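Local coordinates for protein ethylbenzene dehydrogenase alpha-subunit (Aromatoleum aromaticum, PDB 2IVF) that forms the molybdenum-containing catalytic subunit of a multisubunit molybdopterin oxidoreductase, carrying an iron/sulfur cluster and two pterin-guanine dinucleotide ligands, at residues G469-P474 / R810-Y815. Sequence-based numbering, arbitrary orientation.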
ATOM      1  N   GLY A 469     -10.835  -1.290  33.220  1.00 22.73           N
ATOM      2  CA  GLY A 469      -9.716  -0.461  33.659  1.00 22.53           C
ATOM      3  C   GLY A 469      -8.598  -0.366  32.640  1.00 22.45           C
ATOM      4  O   GLY A 469      -7.430  -0.204  33.013  1.00 23.29           O
ATOM      5  N   ASN A 470      -8.951  -0.401  31.360  1.00 22.51           N
ATOM      6  CA  ASN A 470      -7.933  -0.475  30.303  1.00 22.15           C
ATOM      7  C   ASN A 470      -7.649   0.878  29.640  1.00 22.25           C
ATOM      8  O   ASN A 470      -7.716   1.035  28.415  1.00 23.61           O
ATOM      9  CB  ASN A 470      -8.311  -1.569  29.270  1.00 21.80           C
ATOM     10  CG  ASN A 470      -7.752  -2.907  29.631  1.00 22.03           C
ATOM     11  OD1 ASN A 470      -8.489  -3.928  29.714  1.00 26.91           O
ATOM     12  ND2 ASN A 470      -6.450  -2.940  29.840  1.00 19.15           N
ATOM     13  N   TRP A 471      -7.282   1.850  30.473  1.00 22.52           N
ATOM     14  CA  TRP A 471      -6.630   3.065  29.956  1.00 21.59           C
ATOM     15  C   TRP A 471      -5.721   3.684  30.969  1.00 21.09           C
ATOM     16  O   TRP A 471      -5.785   3.354  32.160  1.00 21.03           O
ATOM     17  CB  TRP A 471      -7.632   4.051  29.313  1.00 21.18           C
ATOM     18  CG  TRP A 471      -8.506   4.811  30.255  1.00 20.75           C
ATOM     19  CD1 TRP A 471      -8.098   5.669  31.240  1.00 21.98           C
ATOM     20  CD2 TRP A 471      -9.937   4.855  30.238  1.00 21.65           C
ATOM     21  NE1 TRP A 471      -9.199   6.219  31.845  1.00 22.58           N
ATOM     22  CE2 TRP A 471     -10.339   5.744  31.239  1.00 19.48           C
ATOM     23  CE3 TRP A 471     -10.918   4.216  29.466  1.00 20.70           C
ATOM     24  CZ2 TRP A 471     -11.683   5.996  31.522  1.00 22.12           C
ATOM     25  CZ3 TRP A 471     -12.250   4.485  29.708  1.00 21.99           C
ATOM     26  CH2 TRP A 471     -12.633   5.362  30.741  1.00 21.38           C
ATOM     27  N   GLY A 472      -4.822   4.531  30.463  1.00 20.79           N
ATOM     28  CA  GLY A 472      -3.865   5.222  31.275  1.00 21.25           C
ATOM     29  C   GLY A 472      -2.708   4.391  31.774  1.00 21.60           C
ATOM     30  O   GLY A 472      -1.964   4.832  32.652  1.00 22.00           O
ATOM     31  N   LYS A 473      -2.525   3.229  31.142  1.00 21.99           N
ATOM     32  CA  LYS A 473      -1.551   2.240  31.574  1.00 22.02           C
ATOM     33  C   LYS A 473      -0.721   1.750  30.393  1.00 21.89           C
ATOM     34  O   LYS A 473      -1.155   1.784  29.214  1.00 23.84           O
ATOM     35  CB  LYS A 473      -2.275   1.063  32.217  1.00 22.07           C
ATOM     36  CG  LYS A 473      -3.133   1.410  33.412  1.00 22.42           C
ATOM     37  CD  LYS A 473      -4.093   0.234  33.732  1.00 23.54           C
ATOM     38  CE  LYS A 473      -4.933   0.592  34.954  1.00 23.35           C
ATOM     39  NZ  LYS A 473      -5.903  -0.469  35.303  1.00 24.19           N
ATOM     40  N   PRO A 474       0.509   1.359  30.680  1.00 21.49           N
ATOM     41  CA  PRO A 474       1.305   0.764  29.617  1.00 22.57           C
ATOM     42  C   PRO A 474       0.545  -0.356  28.959  1.00 22.51           C
ATOM     43  O   PRO A 474      -0.155  -1.104  29.644  1.00 22.90           O
ATOM     44  CB  PRO A 474       2.526   0.235  30.358  1.00 22.22           C
ATOM     45  CG  PRO A 474       2.687   1.098  31.490  1.00 23.67           C
ATOM     46  CD  PRO A 474       1.267   1.452  31.936  1.00 21.35           C
ATOM     47  N   ARG A 810     -16.706  16.128  34.044  1.00 20.36           N
ATOM     48  CA  ARG A 810     -15.273  16.088  34.390  1.00 20.10           C
ATOM     49  C   ARG A 810     -14.679  14.680  34.401  1.00 21.19           C
ATOM     50  O   ARG A 810     -13.546  14.462  34.838  1.00 20.44           O
ATOM     51  CB  ARG A 810     -14.985  16.778  35.706  1.00 21.00           C
ATOM     52  CG  ARG A 810     -15.080  18.295  35.621  1.00 20.49           C
ATOM     53  CD  ARG A 810     -13.850  18.904  34.895  1.00 23.59           C
ATOM     54  NE  ARG A 810     -14.114  20.296  34.501  1.00 25.32           N
ATOM     55  CZ  ARG A 810     -13.860  21.349  35.261  1.00 27.65           C
ATOM     56  NH1 ARG A 810     -13.327  21.196  36.454  1.00 30.19           N
ATOM     57  NH2 ARG A 810     -14.154  22.575  34.835  1.00 28.19           N
ATOM     58  N   ARG A 811     -15.464  13.733  33.915  1.00 21.32           N
ATOM     59  CA  ARG A 811     -15.070  12.342  33.870  1.00 20.38           C
ATOM     60  C   ARG A 811     -15.222  11.758  32.485  1.00 20.86           C
ATOM     61  O   ARG A 811     -15.696  12.412  31.555  1.00 19.36           O
ATOM     62  CB  ARG A 811     -15.887  11.550  34.877  1.00 20.12           C
ATOM     63  CG  ARG A 811     -15.563  11.949  36.300  1.00 19.75           C
ATOM     64  CD  ARG A 811     -16.771  11.983  37.236  1.00 20.67           C
ATOM     65  NE  ARG A 811     -16.220  12.130  38.572  1.00 21.34           N
ATOM     66  CZ  ARG A 811     -15.796  13.276  39.099  1.00 21.59           C
ATOM     67  NH1 ARG A 811     -15.966  14.425  38.458  1.00 23.23           N
ATOM     68  NH2 ARG A 811     -15.255  13.275  40.306  1.00 20.91           N
ATOM     69  N   ALA A 812     -14.713  10.533  32.318  1.00 20.41           N
ATOM     70  CA  ALA A 812     -14.888   9.820  31.063  1.00 20.56           C
ATOM     71  C   ALA A 812     -16.374   9.481  31.087  1.00 20.95           C
ATOM     72  O   ALA A 812     -16.817   8.776  31.975  1.00 21.38           O
ATOM     73  CB  ALA A 812     -14.047   8.603  31.010  1.00 19.64           C
ATOM     74  N   GLN A 813     -17.109  10.004  30.122  1.00 19.63           N
ATOM     75  CA  GLN A 813     -18.531  10.201  30.277  1.00 20.82           C
ATOM     76  C   GLN A 813     -19.308   9.382  29.277  1.00 20.41           C
ATOM     77  O   GLN A 813     -19.275   9.660  28.102  1.00 19.67           O
ATOM     78  CB  GLN A 813     -18.856  11.659  30.103  1.00 20.47           C
ATOM     79  CG  GLN A 813     -20.287  11.947  30.387  1.00 20.48           C
ATOM     80  CD  GLN A 813     -20.621  13.400  30.349  1.00 21.89           C
ATOM     81  OE1 GLN A 813     -19.753  14.244  30.583  1.00 20.87           O
ATOM     82  NE2 GLN A 813     -21.888  13.713  30.080  1.00 21.24           N
ATOM     83  N   PHE A 814     -19.961   8.335  29.771  1.00 21.41           N
ATOM     84  CA  PHE A 814     -20.798   7.476  28.952  1.00 21.22           C
ATOM     85  C   PHE A 814     -22.242   7.867  28.840  1.00 21.56           C
ATOM     86  O   PHE A 814     -22.897   7.399  27.917  1.00 22.25           O
ATOM     87  CB  PHE A 814     -20.647   6.063  29.429  1.00 21.77           C
ATOM     88  CG  PHE A 814     -19.245   5.610  29.316  1.00 21.50           C
ATOM     89  CD1 PHE A 814     -18.756   5.201  28.098  1.00 20.98           C
ATOM     90  CD2 PHE A 814     -18.385   5.730  30.372  1.00 21.29           C
ATOM     91  CE1 PHE A 814     -17.450   4.870  27.938  1.00 24.01           C
ATOM     92  CE2 PHE A 814     -17.067   5.393  30.214  1.00 22.95           C
ATOM     93  CZ  PHE A 814     -16.605   4.947  28.991  1.00 23.91           C
ATOM     94  N   TYR A 815     -22.715   8.714  29.754  1.00 21.46           N
ATOM     95  CA  TYR A 815     -24.080   9.235  29.694  1.00 21.35           C
ATOM     96  C   TYR A 815     -24.102  10.676  29.177  1.00 21.45           C
ATOM     97  O   TYR A 815     -23.612  11.587  29.854  1.00 22.22           O
ATOM     98  CB  TYR A 815     -24.728   9.079  31.058  1.00 20.39           C
ATOM     99  CG  TYR A 815     -26.209   9.347  31.089  1.00 19.56           C
ATOM    100  CD1 TYR A 815     -27.094   8.570  30.358  1.00 18.55           C
ATOM    101  CD2 TYR A 815     -26.726  10.355  31.858  1.00 17.53           C
ATOM    102  CE1 TYR A 815     -28.480   8.833  30.384  1.00 19.18           C
ATOM    103  CE2 TYR A 815     -28.082  10.614  31.883  1.00 17.75           C
ATOM    104  CZ  TYR A 815     -28.955   9.849  31.161  1.00 17.87           C
ATOM    105  OH  TYR A 815     -30.324  10.103  31.214  1.00 17.95           O
TER
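W471 reaches A812 and F814 with the outer corner of its six-membered ring. Its CG lies between the backbone N and the carbonyl carbon (chi1 74°), which carries the indole across to A812. The indole CH2 lies 3.5 Å from CB of A812, and the adjoining CZ2 is 3.6 Å from that same methyl, which approaches obliquely. F814 is more distant: its CZ stands 4.4 Å from CH2 of W471, each atom near the plane of the other ring, so the two aromatics meet edge to edge without stacking. A 10.7 Å separation between CA of W471 and CA of A812 shows that the indole spans the gap. Both segments are loops of the large molybdopterin oxidoreductase fold, and the contact joins the exit of helix 454-467 to the loop before helix 819-824. That exit is a Schellman motif, with G469 at positive phi (64°). Beyond it, K473 turns its NZ back to O of G469 (2.8 Å), in the carbonyl plane on a lone pair. Helix 454-467 also lines the site through A466, which touches both W471 and F814, while F232 packs on A812. NE1 of the indole hydrogen-bonds to Q328; D330 receives the backbone N-H groups of F814 and Y815.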